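Local coordinates for DUF5348 domain-containing protein (PDB 3NRL), which is of unknown function but folds as a small, all-beta DUF5348 domain built on an antiparallel sheet, at residues 10-13 / 14-17. Numbering follows the deposited sequence.
Sequences FYDT and ETGR. With SO4 (sulfate ion), chain C.
With CG anti to the backbone N in both Tyr-11 (chi1 -176°) and Asp-12 (chi1 -175°), the phenol is laid along the backbone of Gly-16 and Arg-17 and the carboxylate is put beside Thr-15, within the tight connection of a beta-hairpin that joins strands 6-12 and 17-23 of the antiparallel sheet. That carboxylate approach is too close in the model and doubtful; the firm partner of Asp-12 OD2 is Arg-65 of the second subunit, in a salt bridge. Asp-12 N donates to Arg-17 O at 2.9 Å in a nearly straight bond (164°) at the base of the turn, and backbone pairing of Phe-10 with Asp-19 continues the hairpin. Tyr-11 meets this backbone obliquely: CD1 lies 3.5 Å from Arg-17 O, and CE1 is 3.4 Å from Gly-16 C. Its ring also meets that of Tyr-18, and Trp-56 donates from NE1 to Gly-16 O. Inside the turn, Thr-15 N makes a weak hydrogen bond to Thr-13 O. Arg-17, extended from CG to NE, grips a sulfate, probably a component of the crystallisation solution and also bound by Cys-33 N, with its guanidinium edge: NH1 donates to sulfate O1 at 2.7 Å and NH2 to sulfate O2 at 2.6 Å.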
# COMPACT_ATOMS: atom_id res chain seq x y z
N PHE A 10 -4.51 -0.31 1.16
CA PHE A 10 -4.50 -0.63 -0.26
C PHE A 10 -5.89 -1.04 -0.75
O PHE A 10 -6.74 -1.46 0.04
CB PHE A 10 -3.48 -1.75 -0.54
CG PHE A 10 -3.96 -3.12 -0.16
CD1 PHE A 10 -4.66 -3.91 -1.08
CD2 PHE A 10 -3.73 -3.63 1.11
CE1 PHE A 10 -5.13 -5.17 -0.73
CE2 PHE A 10 -4.19 -4.89 1.47
CZ PHE A 10 -4.89 -5.67 0.55
N TYR A 11 -6.11 -0.91 -2.05
CA TYR A 11 -7.40 -1.27 -2.63
C TYR A 11 -7.40 -2.70 -3.13
O TYR A 11 -6.51 -3.11 -3.88
CB TYR A 11 -7.76 -0.32 -3.78
CG TYR A 11 -9.13 -0.57 -4.36
CD1 TYR A 11 -10.28 -0.38 -3.59
CD2 TYR A 11 -9.28 -1.03 -5.67
CE1 TYR A 11 -11.55 -0.64 -4.12
CE2 TYR A 11 -10.55 -1.29 -6.21
CZ TYR A 11 -11.67 -1.09 -5.42
OH TYR A 11 -12.92 -1.35 -5.94
N ASP A 12 -8.41 -3.47 -2.73
CA ASP A 12 -8.53 -4.86 -3.14
C ASP A 12 -9.52 -4.97 -4.30
O ASP A 12 -10.70 -4.70 -4.14
CB ASP A 12 -9.01 -5.72 -1.98
CG ASP A 12 -9.03 -7.19 -2.32
OD1 ASP A 12 -9.67 -7.56 -3.32
OD2 ASP A 12 -8.40 -7.98 -1.59
N THR A 13 -9.03 -5.38 -5.47
CA THR A 13 -9.88 -5.51 -6.65
C THR A 13 -11.06 -6.46 -6.49
O THR A 13 -12.21 -6.06 -6.69
CB THR A 13 -9.05 -5.95 -7.87
OG1 THR A 13 -8.07 -4.95 -8.17
CG2 THR A 13 -9.96 -6.15 -9.08
N GLU A 14 -10.80 -7.72 -6.14
CA GLU A 14 -11.88 -8.69 -5.97
C GLU A 14 -12.68 -8.47 -4.69
O GLU A 14 -13.02 -9.42 -3.98
CB GLU A 14 -11.32 -10.12 -5.99
CG GLU A 14 -11.42 -10.77 -7.36
CD GLU A 14 -12.85 -10.80 -7.89
OE1 GLU A 14 -13.71 -11.45 -7.26
OE2 GLU A 14 -13.11 -10.16 -8.93
N THR A 15 -12.97 -7.20 -4.43
CA THR A 15 -13.74 -6.73 -3.28
C THR A 15 -13.54 -5.23 -3.30
O THR A 15 -12.59 -4.72 -2.72
CB THR A 15 -13.20 -7.27 -1.93
OG1 THR A 15 -11.78 -7.44 -2.00
CG2 THR A 15 -13.87 -8.58 -1.55
N GLY A 16 -14.44 -4.53 -3.99
CA GLY A 16 -14.36 -3.09 -4.11
C GLY A 16 -14.17 -2.33 -2.81
O GLY A 16 -14.78 -1.28 -2.61
N ARG A 17 -13.32 -2.86 -1.94
CA ARG A 17 -13.04 -2.25 -0.66
C ARG A 17 -11.54 -2.06 -0.46
O ARG A 17 -10.72 -2.74 -1.09
CB ARG A 17 -13.54 -3.13 0.48
CG ARG A 17 -15.03 -3.39 0.50
CD ARG A 17 -15.37 -4.37 1.61
NE ARG A 17 -16.80 -4.59 1.75
CZ ARG A 17 -17.66 -3.67 2.18
NH1 ARG A 17 -17.23 -2.47 2.52
NH2 ARG A 17 -18.95 -3.97 2.27
S SO4 C . -20.37 -0.91 3.64
O1 SO4 C . -18.92 -0.66 3.60
O2 SO4 C . -20.69 -2.07 2.79
O3 SO4 C . -20.78 -1.18 5.03
O4 SO4 C . -21.09 0.27 3.13